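Local structure of hypothetical protein PurS (Thermus thermophilus, 2DGB) at residues A6-E11 / Y75-L80; I16-G21 / E37-K42. The protein is a small PurS-family protein, with two helices packed on an antiparallel sheet, that pairs with a second copy of itself. All coordinates share one frame; numbering follows the deposited sequence.

Contact 1. Residues A6-E11 / Y75-L80; sequences ATLLIE and YALEAL
The ring of Tyr-75 is met by Leu-8, whose CD2 comes obliquely to the ring atom CD1 at 4.2 Å. At the root of the side chain, Tyr-75 CB lies 3.7 Å from Leu-9 O, and Ile-10 CG1 packs against the same CB. With chi1 at 65°, CG sits between the backbone N and the carbonyl carbon. The end of the side chain leads away from strand 6-11. The side chain also touches Ala-65 of helix 53-67. On this face Ala-6 CB touches two leucine methyls, Leu-77 CD1 and Leu-80 CD1, each 3.8 Å away. The two strands are antiparallel neighbours in the sheet, with 6-11 in its middle. A classic beta bulge breaks their register: Glu-78 and Ala-79 both face Thr-7. Glu-78 N gives Thr-7 O a bond of 2.8 Å, nearly along the C=O axis, while the bond from Ala-79 N to the same oxygen is weak. Thr-7 N answers with a nearly straight bond to Ala-79 O. Beside Thr-7, Glu-78 CB lies 4.0 Å from Thr-7 CG2, the two side chains side by side. Glu-78 then bends at chi2 (63°), and OE1 lies 3.6 Å from Leu-9 CD1. Thr-7 OG1 hydrogen-bonds Glu-45 OE1.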
ATOM      1  N   ALA A   6       4.172  11.482  -0.321  1.00 18.42           N
ATOM      2  CA  ALA A   6       4.664  10.360   0.457  1.00 17.96           C
ATOM      3  C   ALA A   6       3.788   9.146   0.206  1.00 17.07           C
ATOM      4  O   ALA A   6       2.562   9.260   0.133  1.00 16.96           O
ATOM      5  CB  ALA A   6       4.653  10.715   1.941  1.00 16.97           C
ATOM      6  N   THR A   7       4.426   7.993   0.040  1.00 14.71           N
ATOM      7  CA  THR A   7       3.709   6.741  -0.159  1.00 16.07           C
ATOM      8  C   THR A   7       3.832   5.989   1.165  1.00 16.97           C
ATOM      9  O   THR A   7       4.880   5.413   1.473  1.00 17.96           O
ATOM     10  CB  THR A   7       4.327   5.893  -1.282  1.00 13.10           C
ATOM     11  OG1 THR A   7       4.280   6.622  -2.513  1.00 15.63           O
ATOM     12  CG2 THR A   7       3.539   4.591  -1.454  1.00 14.20           C
ATOM     13  N   LEU A   8       2.760   6.021   1.949  1.00 16.45           N
ATOM     14  CA  LEU A   8       2.732   5.370   3.252  1.00 16.06           C
ATOM     15  C   LEU A   8       1.932   4.082   3.263  1.00 16.30           C
ATOM     16  O   LEU A   8       0.765   4.055   2.869  1.00 16.65           O
ATOM     17  CB  LEU A   8       2.140   6.309   4.305  1.00 17.27           C
ATOM     18  CG  LEU A   8       3.024   7.372   4.956  1.00 19.33           C
ATOM     19  CD1 LEU A   8       2.151   8.487   5.505  1.00 19.69           C
ATOM     20  CD2 LEU A   8       3.860   6.747   6.064  1.00 18.38           C
ATOM     21  N   LEU A   9       2.563   3.014   3.731  1.00 15.72           N
ATOM     22  CA  LEU A   9       1.890   1.732   3.833  1.00 16.37           C
ATOM     23  C   LEU A   9       1.500   1.558   5.300  1.00 17.51           C
ATOM     24  O   LEU A   9       2.307   1.810   6.193  1.00 16.87           O
ATOM     25  CB  LEU A   9       2.827   0.599   3.416  1.00 16.23           C
ATOM     26  CG  LEU A   9       3.409   0.658   2.004  1.00 17.36           C
ATOM     27  CD1 LEU A   9       4.263  -0.578   1.772  1.00 15.92           C
ATOM     28  CD2 LEU A   9       2.283   0.732   0.974  1.00 15.65           C
ATOM     29  N   ILE A  10       0.257   1.157   5.547  1.00 15.02           N
ATOM     30  CA  ILE A  10      -0.207   0.925   6.909  1.00 14.93           C
ATOM     31  C   ILE A  10      -0.734  -0.501   6.917  1.00 15.04           C
ATOM     32  O   ILE A  10      -1.768  -0.809   6.319  1.00 12.26           O
ATOM     33  CB  ILE A  10      -1.307   1.940   7.314  1.00 15.76           C
ATOM     34  CG1 ILE A  10      -0.713   3.360   7.319  1.00 15.76           C
ATOM     35  CG2 ILE A  10      -1.847   1.601   8.689  1.00 15.11           C
ATOM     36  CD1 ILE A  10      -1.710   4.468   7.651  1.00 16.66           C
ATOM     37  N   GLU A  11       0.003  -1.382   7.578  1.00 14.49           N
ATOM     38  CA  GLU A  11      -0.377  -2.779   7.603  1.00 15.11           C
ATOM     39  C   GLU A  11      -0.517  -3.297   9.028  1.00 15.50           C
ATOM     40  O   GLU A  11      -0.044  -2.678   9.981  1.00 14.33           O
ATOM     41  CB  GLU A  11       0.669  -3.596   6.836  1.00 15.82           C
ATOM     42  CG  GLU A  11       1.152  -2.905   5.553  1.00 17.26           C
ATOM     43  CD  GLU A  11       2.126  -3.746   4.739  1.00 18.55           C
ATOM     44  OE1 GLU A  11       2.941  -4.477   5.335  1.00 15.26           O
ATOM     45  OE2 GLU A  11       2.083  -3.664   3.494  1.00 19.78           O
ATOM     46  N   TYR A  75       3.482   1.289  10.316  1.00 19.76           N
ATOM     47  CA  TYR A  75       3.492   2.062   9.083  1.00 21.70           C
ATOM     48  C   TYR A  75       4.888   2.010   8.505  1.00 20.85           C
ATOM     49  O   TYR A  75       5.854   1.726   9.214  1.00 18.14           O
ATOM     50  CB  TYR A  75       3.085   3.521   9.342  1.00 22.40           C
ATOM     51  CG  TYR A  75       4.045   4.301  10.219  1.00 24.30           C
ATOM     52  CD1 TYR A  75       5.140   4.978   9.676  1.00 26.51           C
ATOM     53  CD2 TYR A  75       3.856   4.361  11.597  1.00 26.27           C
ATOM     54  CE1 TYR A  75       6.022   5.702  10.491  1.00 26.97           C
ATOM     55  CE2 TYR A  75       4.727   5.076  12.418  1.00 28.73           C
ATOM     56  CZ  TYR A  75       5.802   5.744  11.865  1.00 28.94           C
ATOM     57  OH  TYR A  75       6.635   6.467  12.698  1.00 29.95           O
ATOM     58  N   ALA A  76       4.989   2.278   7.213  1.00 20.59           N
ATOM     59  CA  ALA A  76       6.277   2.278   6.544  1.00 20.02           C
ATOM     60  C   ALA A  76       6.251   3.318   5.435  1.00 20.00           C
ATOM     61  O   ALA A  76       5.330   3.329   4.612  1.00 17.87           O
ATOM     62  CB  ALA A  76       6.564   0.899   5.964  1.00 20.77           C
ATOM     63  N   LEU A  77       7.243   4.203   5.425  1.00 18.38           N
ATOM     64  CA  LEU A  77       7.324   5.218   4.381  1.00 19.73           C
ATOM     65  C   LEU A  77       7.986   4.523   3.198  1.00 19.92           C
ATOM     66  O   LEU A  77       9.211   4.403   3.143  1.00 19.57           O
ATOM     67  CB  LEU A  77       8.169   6.408   4.852  1.00 21.16           C
ATOM     68  CG  LEU A  77       8.290   7.592   3.883  1.00 22.23           C
ATOM     69  CD1 LEU A  77       6.904   8.025   3.395  1.00 17.96           C
ATOM     70  CD2 LEU A  77       9.002   8.742   4.582  1.00 20.87           C
ATOM     71  N   GLU A  78       7.164   4.049   2.268  1.00 17.89           N
ATOM     72  CA  GLU A  78       7.643   3.327   1.097  1.00 19.67           C
ATOM     73  C   GLU A  78       8.401   4.197   0.093  1.00 20.43           C
ATOM     74  O   GLU A  78       9.338   3.730  -0.555  1.00 17.43           O
ATOM     75  CB  GLU A  78       6.462   2.645   0.410  1.00 21.07           C
ATOM     76  CG  GLU A  78       6.825   1.765  -0.771  1.00 28.14           C
ATOM     77  CD  GLU A  78       7.701   0.590  -0.382  1.00 33.66           C
ATOM     78  OE1 GLU A  78       7.614   0.142   0.784  1.00 37.03           O
ATOM     79  OE2 GLU A  78       8.464   0.103  -1.246  1.00 35.63           O
ATOM     80  N   ALA A  79       7.988   5.456  -0.040  1.00 19.04           N
ATOM     81  CA  ALA A  79       8.641   6.381  -0.962  1.00 17.41           C
ATOM     82  C   ALA A  79       8.309   7.822  -0.593  1.00 18.99           C
ATOM     83  O   ALA A  79       7.352   8.080   0.135  1.00 16.59           O
ATOM     84  CB  ALA A  79       8.200   6.097  -2.395  1.00 18.25           C
ATOM     85  N   LEU A  80       9.111   8.754  -1.100  1.00 17.48           N
ATOM     86  CA  LEU A  80       8.914  10.174  -0.841  1.00 19.86           C
ATOM     87  C   LEU A  80       9.593  10.964  -1.958  1.00 21.26           C
ATOM     88  O   LEU A  80      10.786  10.798  -2.218  1.00 19.33           O
ATOM     89  CB  LEU A  80       9.523  10.566   0.507  1.00 19.01           C
ATOM     90  CG  LEU A  80       9.408  12.043   0.900  1.00 21.38           C
ATOM     91  CD1 LEU A  80       7.960  12.378   1.217  1.00 20.38           C
ATOM     92  CD2 LEU A  80      10.290  12.328   2.100  1.00 20.54           C
TER

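Contact 2. Residues I16-G21 / E37-K42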
ATOM      1  N   ILE A  16      -1.679 -10.395  14.171  1.00 25.52           N
ATOM      2  CA  ILE A  16      -3.042  -9.871  14.108  1.00 23.06           C
ATOM      3  C   ILE A  16      -3.778 -10.654  13.024  1.00 23.71           C
ATOM      4  O   ILE A  16      -3.250 -10.861  11.935  1.00 22.37           O
ATOM      5  CB  ILE A  16      -3.070  -8.363  13.732  1.00 20.65           C
ATOM      6  CG1 ILE A  16      -2.311  -7.538  14.777  1.00 19.95           C
ATOM      7  CG2 ILE A  16      -4.510  -7.880  13.631  1.00 19.91           C
ATOM      8  CD1 ILE A  16      -2.898  -7.604  16.188  1.00 21.23           C
ATOM      9  N   LEU A  17      -4.991 -11.099  13.323  1.00 23.52           N
ATOM     10  CA  LEU A  17      -5.769 -11.859  12.353  1.00 22.73           C
ATOM     11  C   LEU A  17      -6.188 -10.975  11.175  1.00 21.61           C
ATOM     12  O   LEU A  17      -6.742  -9.897  11.370  1.00 23.04           O
ATOM     13  CB  LEU A  17      -7.007 -12.448  13.029  1.00 23.31           C
ATOM     14  CG  LEU A  17      -7.859 -13.361  12.149  1.00 25.94           C
ATOM     15  CD1 LEU A  17      -7.062 -14.605  11.803  1.00 27.61           C
ATOM     16  CD2 LEU A  17      -9.139 -13.733  12.871  1.00 26.20           C
ATOM     17  N   ASP A  18      -5.921 -11.440   9.955  1.00 20.43           N
ATOM     18  CA  ASP A  18      -6.272 -10.704   8.739  1.00 18.71           C
ATOM     19  C   ASP A  18      -7.277 -11.514   7.914  1.00 18.44           C
ATOM     20  O   ASP A  18      -6.899 -12.203   6.962  1.00 18.39           O
ATOM     21  CB  ASP A  18      -5.013 -10.446   7.900  1.00 17.70           C
ATOM     22  CG  ASP A  18      -5.287  -9.587   6.673  1.00 18.49           C
ATOM     23  OD1 ASP A  18      -6.467  -9.415   6.301  1.00 17.03           O
ATOM     24  OD2 ASP A  18      -4.313  -9.094   6.065  1.00 19.59           O
ATOM     25  N   PRO A  19      -8.574 -11.425   8.256  1.00 17.34           N
ATOM     26  CA  PRO A  19      -9.610 -12.167   7.531  1.00 17.85           C
ATOM     27  C   PRO A  19      -9.674 -11.904   6.027  1.00 18.16           C
ATOM     28  O   PRO A  19      -9.845 -12.831   5.241  1.00 18.13           O
ATOM     29  CB  PRO A  19     -10.901 -11.767   8.256  1.00 18.36           C
ATOM     30  CG  PRO A  19     -10.586 -10.406   8.795  1.00 19.19           C
ATOM     31  CD  PRO A  19      -9.173 -10.568   9.295  1.00 17.06           C
ATOM     32  N   GLN A  20      -9.546 -10.647   5.626  1.00 18.33           N
ATOM     33  CA  GLN A  20      -9.594 -10.324   4.209  1.00 19.66           C
ATOM     34  C   GLN A  20      -8.444 -11.038   3.494  1.00 18.59           C
ATOM     35  O   GLN A  20      -8.641 -11.649   2.443  1.00 18.20           O
ATOM     36  CB  GLN A  20      -9.504  -8.805   4.008  1.00 21.39           C
ATOM     37  CG  GLN A  20      -9.623  -8.356   2.559  1.00 25.64           C
ATOM     38  CD  GLN A  20     -10.856  -8.918   1.863  1.00 27.28           C
ATOM     39  OE1 GLN A  20     -11.950  -8.946   2.430  1.00 26.00           O
ATOM     40  NE2 GLN A  20     -10.685  -9.354   0.620  1.00 28.16           N
ATOM     41  N   GLY A  21      -7.251 -10.972   4.078  1.00 18.89           N
ATOM     42  CA  GLY A  21      -6.100 -11.630   3.478  1.00 19.96           C
ATOM     43  C   GLY A  21      -6.338 -13.129   3.357  1.00 20.59           C
ATOM     44  O   GLY A  21      -5.963 -13.757   2.366  1.00 20.82           O
ATOM     45  N   GLU A  37       0.769 -16.852   1.563  1.00 20.61           N
ATOM     46  CA  GLU A  37       0.123 -15.929   2.484  1.00 18.82           C
ATOM     47  C   GLU A  37      -0.175 -14.593   1.819  1.00 18.95           C
ATOM     48  O   GLU A  37       0.587 -14.129   0.965  1.00 18.00           O
ATOM     49  CB  GLU A  37       1.034 -15.681   3.685  1.00 20.85           C
ATOM     50  CG  GLU A  37       0.517 -14.636   4.656  1.00 23.33           C
ATOM     51  CD  GLU A  37       1.559 -14.232   5.682  1.00 25.11           C
ATOM     52  OE1 GLU A  37       2.482 -13.467   5.336  1.00 27.42           O
ATOM     53  OE2 GLU A  37       1.459 -14.689   6.835  1.00 27.85           O
ATOM     54  N   VAL A  38      -1.285 -13.982   2.229  1.00 17.17           N
ATOM     55  CA  VAL A  38      -1.706 -12.683   1.724  1.00 16.73           C
ATOM     56  C   VAL A  38      -2.031 -11.786   2.923  1.00 16.39           C
ATOM     57  O   VAL A  38      -2.805 -12.173   3.791  1.00 14.51           O
ATOM     58  CB  VAL A  38      -2.978 -12.801   0.853  1.00 16.54           C
ATOM     59  CG1 VAL A  38      -3.391 -11.425   0.345  1.00 15.86           C
ATOM     60  CG2 VAL A  38      -2.729 -13.751  -0.315  1.00 18.09           C
ATOM     61  N   ARG A  39      -1.419 -10.608   2.989  1.00 16.81           N
ATOM     62  CA  ARG A  39      -1.704  -9.664   4.071  1.00 17.21           C
ATOM     63  C   ARG A  39      -2.223  -8.427   3.358  1.00 17.35           C
ATOM     64  O   ARG A  39      -1.550  -7.892   2.474  1.00 16.97           O
ATOM     65  CB  ARG A  39      -0.443  -9.320   4.871  1.00 17.97           C
ATOM     66  CG  ARG A  39       0.146 -10.480   5.650  1.00 25.38           C
ATOM     67  CD  ARG A  39      -0.798 -10.967   6.748  1.00 29.44           C
ATOM     68  NE  ARG A  39      -0.826 -10.074   7.908  1.00 30.34           N
ATOM     69  CZ  ARG A  39      -1.432 -10.365   9.058  1.00 33.01           C
ATOM     70  NH1 ARG A  39      -2.066 -11.525   9.199  1.00 32.39           N
ATOM     71  NH2 ARG A  39      -1.388  -9.513  10.079  1.00 29.54           N
ATOM     72  N   VAL A  40      -3.424  -7.992   3.720  1.00 16.25           N
ATOM     73  CA  VAL A  40      -4.040  -6.838   3.080  1.00 16.26           C
ATOM     74  C   VAL A  40      -3.943  -5.602   3.949  1.00 16.27           C
ATOM     75  O   VAL A  40      -4.358  -5.605   5.113  1.00 15.72           O
ATOM     76  CB  VAL A  40      -5.531  -7.109   2.750  1.00 17.58           C
ATOM     77  CG1 VAL A  40      -6.165  -5.875   2.126  1.00 17.59           C
ATOM     78  CG2 VAL A  40      -5.643  -8.289   1.794  1.00 14.73           C
ATOM     79  N   GLY A  41      -3.374  -4.549   3.375  1.00 13.95           N
ATOM     80  CA  GLY A  41      -3.225  -3.307   4.095  1.00 15.82           C
ATOM     81  C   GLY A  41      -3.733  -2.161   3.249  1.00 16.44           C
ATOM     82  O   GLY A  41      -4.402  -2.362   2.232  1.00 15.88           O
ATOM     83  N   LYS A  42      -3.418  -0.947   3.669  1.00 15.64           N
ATOM     84  CA  LYS A  42      -3.845   0.223   2.930  1.00 17.46           C
ATOM     85  C   LYS A  42      -2.625   1.041   2.532  1.00 14.98           C
ATOM     86  O   LYS A  42      -1.619   1.062   3.243  1.00 13.37           O
ATOM     87  CB  LYS A  42      -4.783   1.074   3.797  1.00 20.53           C
ATOM     88  CG  LYS A  42      -4.071   1.847   4.886  1.00 26.48           C
ATOM     89  CD  LYS A  42      -5.044   2.443   5.907  1.00 33.06           C
ATOM     90  CE  LYS A  42      -5.592   1.379   6.859  1.00 35.06           C
ATOM     91  NZ  LYS A  42      -6.275   1.979   8.045  1.00 38.14           N
TER
HETATM   92  O   HOH W   1      -6.901  -6.664   6.023  1.00 17.56           O
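Asp-18 reaches from the start of helix 19-30 to strand 37-42. Its CB lies over one face of the Arg-39 guanidinium, offset toward the rim, with NH1 of Arg-39 at 3.4 Å from Asp-18 CB. CG is anti to the backbone N (chi1 -175°), and from it the two carboxylate oxygens take different partners. OD2 accepts from Val-40 N at 2.7 Å on its syn lone pair, and Arg-39 CA also lies close to it. OD1 accepts from Gly-21 N at 2.8 Å, met from above the carboxylate plane. This is the N-cap bond of the helix. A water donates to Asp-18 OD1 and to Val-40 O, so it links the cap to the strand a second time.

Arg-39 bends at chi2 and chi3 and brings its guanidinium to the loop before the helix. NH1 and NH2 grip Ile-16 O end-on, at 3.1 and 3.0 Å, with the oxygen near the guanidinium plane. Gly-21 CA packs close to the strand, 3.4 Å from Val-38 O and 3.8 Å from Val-40 CG2. Gln-20 CG adds a looser touch on the same methyl. The outer edge of strand 37-42 pairs with a strand of the second subunit, so the sheet continues into that chain.

Asp-18 OD2 is 4.1 Å from Arg-39 NE but well out of the guanidinium plane, so the two share no salt bridge. The nearby positive charge and the helix N-terminus would both probably help keep the buried carboxylate ionised.

Contact 1 lies near the centre of the chain, contact 2 toward its periphery; their centres are about 17 Å apart. Both are partly buried and reach the same sheet. Contact 1 joins two neighbouring strands of it, 3-12 and 73-83. Contact 2 joins strand 37-49 to the loop and first turn of helix 19-30. Backbone bonds and apolar side chains carry the first; a carboxylate, a guanidinium and a water carry much of the second. They touch where Ile-10 N probably hydrogen-bonds Lys-42 O, 3.0 Å away. Along the chain, contact 2 is nested within the loop closed by contact 1. Both meet the second subunit: contact 1 through Leu-9 on Leu-9 of that chain, contact 2 through a beta ladder.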